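Local coordinates for protein guanine deaminase (Escherichia coli, PDB 6OHB) that catalyses the zinc-dependent hydrolytic deamination of guanine to xanthine and ammonia, the single step from guanine to xanthine in purine breakdown, at residues G77-H82 and K369-D374; T135-V140 and E385-V390; F310-A315 and V320-G325. All blocks are in the same frame, centred on the assembly; numbering follows the deposited sequence.

Contact 1: G77-H82 and K369-D374; sequences GFVDTH and KSLGLD. With ZN (zinc ion), chain E.
The contact packs Val79 and Thr81, on the first strand of the amidohydrolase TIM barrel, against Leu371 and Ser370 at the C-terminal end of helix 365-370. That end is closed by a Schellman motif: Gly372 has positive phi (68°), and its N bonds to Lys369 O. Leu371, the residue just before this glycine, enters the interface. Its CD1 lies 3.7 Å from Val79 CG1, the two side chains sliding past each other in opposite directions, while its branch point CG is 3.8 Å from Thr81 CG2. Both leucine methyls also lie against Thr81 CG2, CD1 at 4.0 Å and CD2 at 3.9 Å. Thr81 presents CG2 because its chi1 of 61° sets this methyl anti to the carbonyl carbon. The same methyl meets Ser370 OG at 3.5 Å, packing only. The hydroxyls are linked indirectly: a water donates to Ser370 OG (2.8 Å) and makes a weak bond to Thr81 OG1, which also has a weak hydrogen bond with Met324 O, while Ser370 OG bonds back to Gly367 O. Bonds of Leu371 O with Trp233 and Ser370 O with Ser294, two residues that begin barrel strands, place the turn at the N-terminal end of the barrel, opposite the metal site. One residue beyond Thr81, His82 leads its ring the other way and binds zinc through NE2 at 2.0 Å, with His84, His237 and Asp327 completing the protein ligands and His235 holding His82 ND1. Chemically, the strand divides its duties: methyl packing and a partly weak water link at Thr81, metal coordination at His82.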
ATOM      1  N   GLY A  77      -2.953  -2.226 -21.845  1.00 29.61           N
ATOM      2  CA  GLY A  77      -3.833  -1.665 -20.833  1.00 28.67           C
ATOM      3  C   GLY A  77      -4.169  -2.684 -19.759  1.00 33.40           C
ATOM      4  O   GLY A  77      -4.322  -3.878 -20.029  1.00 29.03           O
ATOM      5  N   PHE A  78      -4.241  -2.213 -18.516  1.00 31.99           N
ATOM      6  CA  PHE A  78      -4.558  -3.103 -17.408  1.00 31.24           C
ATOM      7  C   PHE A  78      -6.025  -3.525 -17.430  1.00 29.77           C
ATOM      8  O   PHE A  78      -6.912  -2.776 -17.865  1.00 27.40           O
ATOM      9  CB  PHE A  78      -4.215  -2.442 -16.071  1.00 28.96           C
ATOM     10  CG  PHE A  78      -2.768  -2.061 -15.949  1.00 35.43           C
ATOM     11  CD1 PHE A  78      -1.771  -2.962 -16.291  1.00 35.73           C
ATOM     12  CD2 PHE A  78      -2.404  -0.797 -15.513  1.00 36.32           C
ATOM     13  CE1 PHE A  78      -0.438  -2.617 -16.192  1.00 34.95           C
ATOM     14  CE2 PHE A  78      -1.069  -0.444 -15.412  1.00 36.22           C
ATOM     15  CZ  PHE A  78      -0.085  -1.358 -15.753  1.00 44.62           C
ATOM     16  N   VAL A  79      -6.266  -4.725 -16.899  1.00 25.79           N
ATOM     17  CA  VAL A  79      -7.572  -5.374 -16.902  1.00 33.49           C
ATOM     18  C   VAL A  79      -7.992  -5.575 -15.449  1.00 40.44           C
ATOM     19  O   VAL A  79      -7.382  -6.372 -14.720  1.00 36.80           O
ATOM     20  CB  VAL A  79      -7.540  -6.711 -17.653  1.00 36.12           C
ATOM     21  CG1 VAL A  79      -8.917  -7.358 -17.630  1.00 40.11           C
ATOM     22  CG2 VAL A  79      -7.051  -6.503 -19.091  1.00 33.84           C
ATOM     23  N   ASP A  80      -9.048  -4.872 -15.039  1.00 36.21           N
ATOM     24  CA  ASP A  80      -9.569  -4.898 -13.675  1.00 42.22           C
ATOM     25  C   ASP A  80     -10.819  -5.773 -13.654  1.00 41.36           C
ATOM     26  O   ASP A  80     -11.871  -5.369 -14.158  1.00 43.76           O
ATOM     27  CB  ASP A  80      -9.889  -3.475 -13.219  1.00 38.81           C
ATOM     28  CG  ASP A  80     -10.079  -3.361 -11.715  1.00 52.83           C
ATOM     29  OD1 ASP A  80     -10.466  -4.362 -11.068  1.00 51.03           O
ATOM     30  OD2 ASP A  80      -9.845  -2.254 -11.185  1.00 49.06           O
ATOM     31  N   THR A  81     -10.725  -6.948 -13.029  1.00 34.43           N
ATOM     32  CA  THR A  81     -11.775  -7.952 -13.179  1.00 42.68           C
ATOM     33  C   THR A  81     -12.879  -7.891 -12.121  1.00 40.43           C
ATOM     34  O   THR A  81     -13.796  -8.718 -12.178  1.00 43.92           O
ATOM     35  CB  THR A  81     -11.170  -9.360 -13.190  1.00 42.06           C
ATOM     36  OG1 THR A  81     -10.489  -9.614 -11.954  1.00 36.65           O
ATOM     37  CG2 THR A  81     -10.201  -9.522 -14.362  1.00 40.62           C
ATOM     38  N   HIS A  82     -12.846  -6.940 -11.186  1.00 39.59           N
ATOM     39  CA  HIS A  82     -13.970  -6.751 -10.261  1.00 45.18           C
ATOM     40  C   HIS A  82     -13.853  -5.369  -9.630  1.00 40.81           C
ATOM     41  O   HIS A  82     -12.919  -5.115  -8.863  1.00 40.95           O
ATOM     42  CB  HIS A  82     -14.010  -7.840  -9.187  1.00 43.03           C
ATOM     43  CG  HIS A  82     -15.128  -7.678  -8.201  1.00 43.83           C
ATOM     44  ND1 HIS A  82     -16.449  -7.907  -8.523  1.00 43.24           N
ATOM     45  CD2 HIS A  82     -15.121  -7.299  -6.900  1.00 49.78           C
ATOM     46  CE1 HIS A  82     -17.205  -7.683  -7.463  1.00 48.76           C
ATOM     47  NE2 HIS A  82     -16.423  -7.315  -6.464  1.00 47.83           N
ATOM     48  N   LYS A 369      -7.638 -13.002 -20.268  1.00 37.52           N
ATOM     49  CA  LYS A 369      -7.982 -14.415 -20.389  1.00 40.90           C
ATOM     50  C   LYS A 369      -9.062 -14.817 -19.392  1.00 44.96           C
ATOM     51  O   LYS A 369      -9.987 -15.562 -19.739  1.00 39.75           O
ATOM     52  CB  LYS A 369      -6.730 -15.266 -20.192  1.00 44.31           C
ATOM     53  CG  LYS A 369      -7.000 -16.747 -20.053  1.00 38.12           C
ATOM     54  CD  LYS A 369      -7.160 -17.400 -21.398  1.00 46.97           C
ATOM     55  CE  LYS A 369      -7.020 -18.908 -21.270  1.00 51.88           C
ATOM     56  NZ  LYS A 369      -5.915 -19.267 -20.330  1.00 58.04           N
ATOM     57  N   SER A 370      -8.958 -14.344 -18.142  1.00 39.98           N
ATOM     58  CA  SER A 370      -9.996 -14.657 -17.163  1.00 40.68           C
ATOM     59  C   SER A 370     -11.343 -14.084 -17.581  1.00 39.17           C
ATOM     60  O   SER A 370     -12.389 -14.667 -17.273  1.00 41.27           O
ATOM     61  CB  SER A 370      -9.604 -14.141 -15.774  1.00 42.64           C
ATOM     62  OG  SER A 370      -9.980 -12.783 -15.602  1.00 43.46           O
ATOM     63  N   LEU A 371     -11.341 -12.963 -18.299  1.00 35.73           N
ATOM     64  CA  LEU A 371     -12.569 -12.383 -18.824  1.00 36.21           C
ATOM     65  C   LEU A 371     -12.945 -12.936 -20.196  1.00 42.89           C
ATOM     66  O   LEU A 371     -13.960 -12.514 -20.758  1.00 42.63           O
ATOM     67  CB  LEU A 371     -12.445 -10.858 -18.889  1.00 37.53           C
ATOM     68  CG  LEU A 371     -12.232 -10.187 -17.527  1.00 44.48           C
ATOM     69  CD1 LEU A 371     -12.327  -8.671 -17.638  1.00 40.40           C
ATOM     70  CD2 LEU A 371     -13.222 -10.724 -16.493  1.00 35.77           C
ATOM     71  N   GLY A 372     -12.144 -13.845 -20.751  1.00 39.61           N
ATOM     72  CA  GLY A 372     -12.407 -14.371 -22.081  1.00 45.32           C
ATOM     73  C   GLY A 372     -12.232 -13.366 -23.199  1.00 42.23           C
ATOM     74  O   GLY A 372     -12.927 -13.456 -24.218  1.00 50.99           O
ATOM     75  N   LEU A 373     -11.321 -12.407 -23.038  1.00 42.52           N
ATOM     76  CA  LEU A 373     -11.080 -11.378 -24.044  1.00 38.34           C
ATOM     77  C   LEU A 373      -9.648 -11.385 -24.554  1.00 35.51           C
ATOM     78  O   LEU A 373      -9.241 -10.433 -25.227  1.00 41.88           O
ATOM     79  CB  LEU A 373     -11.415  -9.990 -23.489  1.00 46.82           C
ATOM     80  CG  LEU A 373     -12.843  -9.687 -23.037  1.00 43.86           C
ATOM     81  CD1 LEU A 373     -12.885  -8.346 -22.316  1.00 36.96           C
ATOM     82  CD2 LEU A 373     -13.787  -9.690 -24.230  1.00 45.58           C
ATOM     83  N   ASP A 374      -8.866 -12.422 -24.234  1.00 40.31           N
ATOM     84  CA  ASP A 374      -7.464 -12.477 -24.632  1.00 42.58           C
ATOM     85  C   ASP A 374      -7.277 -12.556 -26.145  1.00 48.02           C
ATOM     86  O   ASP A 374      -6.153 -12.357 -26.622  1.00 43.70           O
ATOM     87  CB  ASP A 374      -6.767 -13.662 -23.962  1.00 39.14           C
ATOM     88  CG  ASP A 374      -7.469 -14.979 -24.227  1.00 51.13           C
ATOM     89  OD1 ASP A 374      -8.651 -15.107 -23.831  1.00 40.31           O
ATOM     90  OD2 ASP A 374      -6.837 -15.880 -24.827  1.00 53.57           O
TER
HETATM   91 ZN    ZN E 501     -17.148  -6.536  -4.760  1.00 51.08          ZN
HETATM   92  O   HOH W   1     -10.769 -12.618 -12.933  1.00 43.93           O

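Contact 2: T135-V140 and E385-V390; sequences TTTALV and EADFVV
A junction between the TIM barrel and the smaller beta domain, built largely through water, brings Thr136 and Thr137 of barrel strand 135-141 up to Asp387, the residue just before strand 388-391. No direct hydrogen bond crosses it. Thr136 OG1 touches Asp387 CB at 3.5 Å, and the two CB atoms approach to 3.8 Å, so the near contact is with the root of the aspartate rather than its carboxylate. A chi1 of 57° puts OG1 between the backbone N and carbonyl carbon, turned to Asp387. The carboxylate is reached through two waters. One sits 2.6 Å from Thr136 OG1 and 2.9 Å from Thr137 OG1 and donates to Asp387 OD2 at 2.8 Å. The other donates both to Asp387 OD2 (2.8 Å) and to Thr136 O (2.7 Å). With Arg201 in a salt bridge to the same oxygen, OD2 has three partners, which would be expected to stabilise the negative charge. Asp387 OD1 takes the backbone N of Asp431, fixing the carboxylate's rotation, and Thr137 OG1 also bonds to Arg162 O. Strand 135-141 runs parallel beside 73-84, whose Gly77 pairs by backbone with Asp387. Thr136 also packs on Thr428 and Val430 of strand 425-430, the antiparallel neighbour of 388-391.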
ATOM      1  N   THR A 135      -6.098   1.464 -16.351  1.00 33.73           N
ATOM      2  CA  THR A 135      -7.091   0.418 -16.556  1.00 32.36           C
ATOM      3  C   THR A 135      -7.898   0.740 -17.809  1.00 35.13           C
ATOM      4  O   THR A 135      -8.597   1.757 -17.857  1.00 33.08           O
ATOM      5  CB  THR A 135      -8.008   0.320 -15.336  1.00 37.97           C
ATOM      6  OG1 THR A 135      -7.248  -0.111 -14.202  1.00 41.84           O
ATOM      7  CG2 THR A 135      -9.144  -0.654 -15.586  1.00 34.84           C
ATOM      8  N   THR A 136      -7.816  -0.120 -18.825  1.00 35.53           N
ATOM      9  CA  THR A 136      -8.555   0.149 -20.049  1.00 33.00           C
ATOM     10  C   THR A 136      -9.736  -0.782 -20.239  1.00 40.45           C
ATOM     11  O   THR A 136     -10.621  -0.477 -21.042  1.00 39.71           O
ATOM     12  CB  THR A 136      -7.643   0.044 -21.285  1.00 35.18           C
ATOM     13  OG1 THR A 136      -7.030  -1.249 -21.335  1.00 35.94           O
ATOM     14  CG2 THR A 136      -6.559   1.115 -21.260  1.00 36.06           C
ATOM     15  N   THR A 137      -9.788  -1.879 -19.491  1.00 34.55           N
ATOM     16  CA  THR A 137     -10.911  -2.799 -19.531  1.00 37.94           C
ATOM     17  C   THR A 137     -11.246  -3.202 -18.109  1.00 38.81           C
ATOM     18  O   THR A 137     -10.353  -3.565 -17.337  1.00 40.59           O
ATOM     19  CB  THR A 137     -10.579  -4.030 -20.373  1.00 40.24           C
ATOM     20  OG1 THR A 137     -10.690  -3.692 -21.760  1.00 47.97           O
ATOM     21  CG2 THR A 137     -11.513  -5.190 -20.039  1.00 38.82           C
ATOM     22  N   ALA A 138     -12.529  -3.131 -17.764  1.00 34.92           N
ATOM     23  CA  ALA A 138     -12.971  -3.491 -16.431  1.00 44.90           C
ATOM     24  C   ALA A 138     -14.268  -4.278 -16.514  1.00 41.61           C
ATOM     25  O   ALA A 138     -15.093  -4.062 -17.405  1.00 38.89           O
ATOM     26  CB  ALA A 138     -13.164  -2.253 -15.541  1.00 37.86           C
ATOM     27  N   LEU A 139     -14.427  -5.202 -15.574  1.00 43.21           N
ATOM     28  CA  LEU A 139     -15.694  -5.875 -15.326  1.00 34.91           C
ATOM     29  C   LEU A 139     -16.299  -5.183 -14.109  1.00 40.73           C
ATOM     30  O   LEU A 139     -15.738  -5.247 -13.010  1.00 35.58           O
ATOM     31  CB  LEU A 139     -15.474  -7.368 -15.099  1.00 36.40           C
ATOM     32  CG  LEU A 139     -16.621  -8.180 -14.501  1.00 40.75           C
ATOM     33  CD1 LEU A 139     -17.873  -8.082 -15.363  1.00 36.88           C
ATOM     34  CD2 LEU A 139     -16.192  -9.630 -14.316  1.00 33.58           C
ATOM     35  N   VAL A 140     -17.416  -4.491 -14.312  1.00 42.15           N
ATOM     36  CA  VAL A 140     -17.872  -3.442 -13.411  1.00 40.14           C
ATOM     37  C   VAL A 140     -19.224  -3.830 -12.829  1.00 45.88           C
ATOM     38  O   VAL A 140     -20.172  -4.098 -13.575  1.00 43.21           O
ATOM     39  CB  VAL A 140     -17.979  -2.084 -14.129  1.00 44.90           C
ATOM     40  CG1 VAL A 140     -18.411  -1.007 -13.145  1.00 46.63           C
ATOM     41  CG2 VAL A 140     -16.664  -1.716 -14.800  1.00 38.24           C
ATOM     42  N   GLU A 385      -6.865  -5.092 -30.322  1.00 40.74           N
ATOM     43  CA  GLU A 385      -7.327  -3.733 -30.079  1.00 40.28           C
ATOM     44  C   GLU A 385      -6.259  -2.938 -29.334  1.00 39.89           C
ATOM     45  O   GLU A 385      -5.631  -3.433 -28.394  1.00 38.22           O
ATOM     46  CB  GLU A 385      -8.644  -3.758 -29.306  1.00 40.30           C
ATOM     47  CG  GLU A 385      -9.727  -4.503 -30.076  1.00 42.64           C
ATOM     48  CD  GLU A 385     -10.989  -4.749 -29.277  1.00 48.64           C
ATOM     49  OE1 GLU A 385     -10.996  -4.487 -28.051  1.00 44.77           O
ATOM     50  OE2 GLU A 385     -11.974  -5.221 -29.889  1.00 46.37           O
ATOM     51  N   ALA A 386      -6.046  -1.698 -29.773  1.00 37.37           N
ATOM     52  CA  ALA A 386      -4.911  -0.895 -29.312  1.00 36.33           C
ATOM     53  C   ALA A 386      -5.291  -0.117 -28.049  1.00 38.82           C
ATOM     54  O   ALA A 386      -5.490   1.097 -28.053  1.00 35.05           O
ATOM     55  CB  ALA A 386      -4.433   0.029 -30.428  1.00 30.39           C
ATOM     56  N   ASP A 387      -5.373  -0.857 -26.948  1.00 36.69           N
ATOM     57  CA  ASP A 387      -5.528  -0.297 -25.608  1.00 35.57           C
ATOM     58  C   ASP A 387      -4.177  -0.448 -24.927  1.00 32.49           C
ATOM     59  O   ASP A 387      -3.737  -1.574 -24.676  1.00 34.46           O
ATOM     60  CB  ASP A 387      -6.597  -1.037 -24.802  1.00 34.72           C
ATOM     61  CG  ASP A 387      -7.983  -0.952 -25.413  1.00 39.33           C
ATOM     62  OD1 ASP A 387      -8.240  -0.053 -26.247  1.00 40.85           O
ATOM     63  OD2 ASP A 387      -8.822  -1.805 -25.045  1.00 37.54           O
ATOM     64  N   PHE A 388      -3.510   0.663 -24.628  1.00 29.08           N
ATOM     65  CA  PHE A 388      -2.205   0.529 -23.996  1.00 31.30           C
ATOM     66  C   PHE A 388      -1.906   1.748 -23.136  1.00 31.87           C
ATOM     67  O   PHE A 388      -2.591   2.771 -23.198  1.00 24.82           O
ATOM     68  CB  PHE A 388      -1.092   0.295 -25.029  1.00 34.23           C
ATOM     69  CG  PHE A 388      -0.941   1.397 -26.050  1.00 37.03           C
ATOM     70  CD1 PHE A 388      -1.710   1.405 -27.202  1.00 34.50           C
ATOM     71  CD2 PHE A 388       0.007   2.397 -25.876  1.00 37.48           C
ATOM     72  CE1 PHE A 388      -1.558   2.406 -28.152  1.00 32.59           C
ATOM     73  CE2 PHE A 388       0.166   3.397 -26.821  1.00 34.47           C
ATOM     74  CZ  PHE A 388      -0.619   3.401 -27.961  1.00 32.87           C
ATOM     75  N   VAL A 389      -0.874   1.605 -22.306  1.00 28.36           N
ATOM     76  CA  VAL A 389      -0.494   2.602 -21.315  1.00 30.94           C
ATOM     77  C   VAL A 389       0.995   2.889 -21.456  1.00 32.29           C
ATOM     78  O   VAL A 389       1.817   1.963 -21.479  1.00 33.15           O
ATOM     79  CB  VAL A 389      -0.811   2.140 -19.880  1.00 36.11           C
ATOM     80  CG1 VAL A 389      -0.527   3.262 -18.882  1.00 34.97           C
ATOM     81  CG2 VAL A 389      -2.252   1.667 -19.777  1.00 33.38           C
ATOM     82  N   VAL A 390       1.338   4.167 -21.558  1.00 27.25           N
ATOM     83  CA  VAL A 390       2.719   4.617 -21.447  1.00 29.48           C
ATOM     84  C   VAL A 390       2.976   4.931 -19.978  1.00 38.34           C
ATOM     85  O   VAL A 390       2.321   5.815 -19.405  1.00 33.70           O
ATOM     86  CB  VAL A 390       2.976   5.844 -22.332  1.00 29.44           C
ATOM     87  CG1 VAL A 390       4.447   6.204 -22.322  1.00 27.90           C
ATOM     88  CG2 VAL A 390       2.477   5.583 -23.754  1.00 29.55           C
TER
HETATM   89  O   HOH W   2      -7.980  -3.228 -22.747  1.00 31.35           O
HETATM   90  O   HOH W   3     -10.875  -0.405 -23.778  1.00 33.42           O

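Contact 3: F310-A315 and V320-G325; sequences FNLKKA and VKVGMG
Val322 is the bump of this contact, and its hollow is walled by Phe310, Leu312 and Ala315 around the start of helix 312-317. With chi1 at 171°, CG1 stands anti to the backbone N and CG2 anti to the carbonyl carbon, which splits the two methyls between different walls. CG2 nestles between Ala315 CB at 3.7 Å and Phe310 CZ at 3.8 Å, meeting the ring at its edge, near its plane. CG1 goes to Leu312 CD1 at 3.9 Å, and that leucine methyl in turn lies in plane at the Phe310 ring edge, so the leucine and the ring meet on that side of the hollow. Replacing Val322 by an alanine removes both methyls and would probably open a gap between Ala315 and Leu312 and leave Phe310 CZ without the methyl packed on it. A second, smaller fit lies beside it: Val320 CG1 lodges 3.6 Å from Ala315 CB and only 3.2 Å from Ala315 O, tight packing that accompanies the bond from Val320 N to that same oxygen (3.0 Å, N-H...O angle 165°). Asn311 OD1, at the N-cap, weakly accepts Lys314 N-H. Strand 321-324 lies parallel beside 294-297, where Val322 and Phe310 also meet Phe297. Behind the hollow, Leu312 packs on Leu347 of helix 336-349 and Glu358 of helix 356-363.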
ATOM      1  N   PHE A 310      -6.336 -15.406  -0.390  1.00 53.47           N
ATOM      2  CA  PHE A 310      -6.710 -16.214  -1.545  1.00 43.79           C
ATOM      3  C   PHE A 310      -5.558 -17.132  -1.915  1.00 46.76           C
ATOM      4  O   PHE A 310      -4.402 -16.703  -1.982  1.00 47.81           O
ATOM      5  CB  PHE A 310      -7.085 -15.311  -2.725  1.00 41.84           C
ATOM      6  CG  PHE A 310      -7.287 -16.046  -4.032  1.00 47.51           C
ATOM      7  CD1 PHE A 310      -8.463 -16.734  -4.287  1.00 46.21           C
ATOM      8  CD2 PHE A 310      -6.301 -16.035  -5.009  1.00 49.05           C
ATOM      9  CE1 PHE A 310      -8.649 -17.399  -5.482  1.00 47.36           C
ATOM     10  CE2 PHE A 310      -6.480 -16.701  -6.211  1.00 42.59           C
ATOM     11  CZ  PHE A 310      -7.656 -17.382  -6.448  1.00 46.64           C
ATOM     12  N   ASN A 311      -5.882 -18.400  -2.169  1.00 47.30           N
ATOM     13  CA  ASN A 311      -4.881 -19.433  -2.425  1.00 53.70           C
ATOM     14  C   ASN A 311      -4.624 -19.497  -3.929  1.00 49.23           C
ATOM     15  O   ASN A 311      -5.166 -20.331  -4.654  1.00 53.44           O
ATOM     16  CB  ASN A 311      -5.354 -20.773  -1.871  1.00 52.19           C
ATOM     17  CG  ASN A 311      -4.244 -21.800  -1.785  1.00 55.03           C
ATOM     18  OD1 ASN A 311      -3.103 -21.537  -2.164  1.00 53.56           O
ATOM     19  ND2 ASN A 311      -4.578 -22.989  -1.292  1.00 59.89           N
ATOM     20  N   LEU A 312      -3.779 -18.576  -4.400  1.00 50.80           N
ATOM     21  CA  LEU A 312      -3.448 -18.532  -5.821  1.00 49.16           C
ATOM     22  C   LEU A 312      -2.719 -19.794  -6.263  1.00 51.82           C
ATOM     23  O   LEU A 312      -2.854 -20.221  -7.417  1.00 55.63           O
ATOM     24  CB  LEU A 312      -2.605 -17.292  -6.126  1.00 50.65           C
ATOM     25  CG  LEU A 312      -2.181 -17.097  -7.586  1.00 45.72           C
ATOM     26  CD1 LEU A 312      -3.392 -16.832  -8.466  1.00 41.81           C
ATOM     27  CD2 LEU A 312      -1.168 -15.971  -7.712  1.00 44.47           C
ATOM     28  N   LYS A 313      -1.947 -20.403  -5.360  1.00 51.08           N
ATOM     29  CA  LYS A 313      -1.209 -21.614  -5.700  1.00 50.25           C
ATOM     30  C   LYS A 313      -2.158 -22.761  -6.026  1.00 55.59           C
ATOM     31  O   LYS A 313      -1.971 -23.470  -7.026  1.00 54.52           O
ATOM     32  CB  LYS A 313      -0.278 -21.987  -4.546  1.00 52.46           C
ATOM     33  CG  LYS A 313       0.388 -23.343  -4.677  1.00 56.31           C
ATOM     34  CD  LYS A 313       1.247 -23.613  -3.454  1.00 60.48           C
ATOM     35  CE  LYS A 313       1.781 -25.033  -3.428  1.00 66.38           C
ATOM     36  NZ  LYS A 313       2.435 -25.330  -2.120  1.00 69.47           N
ATOM     37  N   LYS A 314      -3.209 -22.931  -5.221  1.00 52.97           N
ATOM     38  CA  LYS A 314      -4.195 -23.959  -5.534  1.00 60.51           C
ATOM     39  C   LYS A 314      -4.963 -23.606  -6.797  1.00 55.05           C
ATOM     40  O   LYS A 314      -5.410 -24.501  -7.521  1.00 52.42           O
ATOM     41  CB  LYS A 314      -5.162 -24.153  -4.360  1.00 48.64           C
ATOM     42  N   ALA A 315      -5.105 -22.313  -7.090  1.00 51.34           N
ATOM     43  CA  ALA A 315      -5.744 -21.918  -8.338  1.00 52.59           C
ATOM     44  C   ALA A 315      -4.915 -22.345  -9.543  1.00 51.52           C
ATOM     45  O   ALA A 315      -5.462 -22.844 -10.533  1.00 50.44           O
ATOM     46  CB  ALA A 315      -5.974 -20.406  -8.350  1.00 47.92           C
ATOM     47  N   VAL A 320      -7.498 -23.101 -12.704  1.00 49.37           N
ATOM     48  CA  VAL A 320      -8.622 -22.165 -12.783  1.00 46.71           C
ATOM     49  C   VAL A 320      -8.081 -20.778 -13.126  1.00 43.90           C
ATOM     50  O   VAL A 320      -7.059 -20.348 -12.583  1.00 48.18           O
ATOM     51  CB  VAL A 320      -9.455 -22.154 -11.485  1.00 48.90           C
ATOM     52  CG1 VAL A 320      -8.572 -21.956 -10.293  1.00 53.92           C
ATOM     53  CG2 VAL A 320     -10.541 -21.081 -11.546  1.00 49.26           C
ATOM     54  N   LYS A 321      -8.736 -20.106 -14.071  1.00 41.00           N
ATOM     55  CA  LYS A 321      -8.329 -18.775 -14.521  1.00 48.42           C
ATOM     56  C   LYS A 321      -8.540 -17.713 -13.439  1.00 48.09           C
ATOM     57  O   LYS A 321      -9.612 -17.626 -12.833  1.00 39.79           O
ATOM     58  CB  LYS A 321      -9.114 -18.399 -15.782  1.00 43.16           C
ATOM     59  CG  LYS A 321      -8.836 -19.315 -16.973  1.00 40.03           C
ATOM     60  CD  LYS A 321      -9.718 -18.950 -18.155  1.00 34.77           C
ATOM     61  CE  LYS A 321     -11.121 -19.490 -17.966  1.00 39.36           C
ATOM     62  NZ  LYS A 321     -12.104 -18.793 -18.836  1.00 54.76           N
ATOM     63  N   VAL A 322      -7.511 -16.897 -13.199  1.00 44.45           N
ATOM     64  CA  VAL A 322      -7.550 -15.866 -12.167  1.00 47.15           C
ATOM     65  C   VAL A 322      -7.175 -14.525 -12.781  1.00 43.51           C
ATOM     66  O   VAL A 322      -6.186 -14.427 -13.514  1.00 46.19           O
ATOM     67  CB  VAL A 322      -6.610 -16.194 -10.988  1.00 41.19           C
ATOM     68  CG1 VAL A 322      -6.496 -15.005 -10.037  1.00 41.79           C
ATOM     69  CG2 VAL A 322      -7.105 -17.421 -10.245  1.00 37.30           C
ATOM     70  N   GLY A 323      -7.964 -13.493 -12.467  1.00 44.41           N
ATOM     71  CA  GLY A 323      -7.621 -12.122 -12.773  1.00 40.78           C
ATOM     72  C   GLY A 323      -7.628 -11.281 -11.500  1.00 45.80           C
ATOM     73  O   GLY A 323      -8.063 -11.730 -10.432  1.00 40.71           O
ATOM     74  N   MET A 324      -7.121 -10.057 -11.619  1.00 43.25           N
ATOM     75  CA  MET A 324      -7.009  -9.141 -10.488  1.00 41.07           C
ATOM     76  C   MET A 324      -8.154  -8.131 -10.485  1.00 40.36           C
ATOM     77  O   MET A 324      -8.496  -7.566 -11.524  1.00 39.54           O
ATOM     78  CB  MET A 324      -5.675  -8.391 -10.522  1.00 44.83           C
ATOM     79  CG  MET A 324      -4.433  -9.273 -10.556  1.00 44.13           C
ATOM     80  SD  MET A 324      -4.266 -10.366  -9.135  1.00 46.03           S
ATOM     81  CE  MET A 324      -4.326  -9.180  -7.786  1.00 36.55           C
ATOM     82  N   GLY A 325      -8.735  -7.904  -9.310  1.00 40.91           N
ATOM     83  CA  GLY A 325      -9.753  -6.885  -9.138  1.00 41.60           C
ATOM     84  C   GLY A 325      -9.414  -5.986  -7.967  1.00 45.46           C
ATOM     85  O   GLY A 325      -8.721  -6.382  -7.032  1.00 46.67           O
TER

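Along the chain the segments come as 77-82, 135-140, 310-315, 320-325, 369-374, 385-390: contacts 1 and 2 cross, while contact 3 is nested inside both. Strand 73-84 joins them. On one flank it pairs with 135-141 (Asp80 N to Thr137 O, 2.9 Å), on the other it meets 321-324 (Thr81 N to Met324 O, 2.8 Å), the closure of first and last barrel strands. The centres of contacts 1 and 2 lie about 9 Å apart, those of 1 and 3 about 13 Å, and those of 2 and 3 about 21 Å. Contact 2 ties the barrel to the beta domain; contacts 1 and 3 pack strands that lead to the zinc ligands His82 and Asp327.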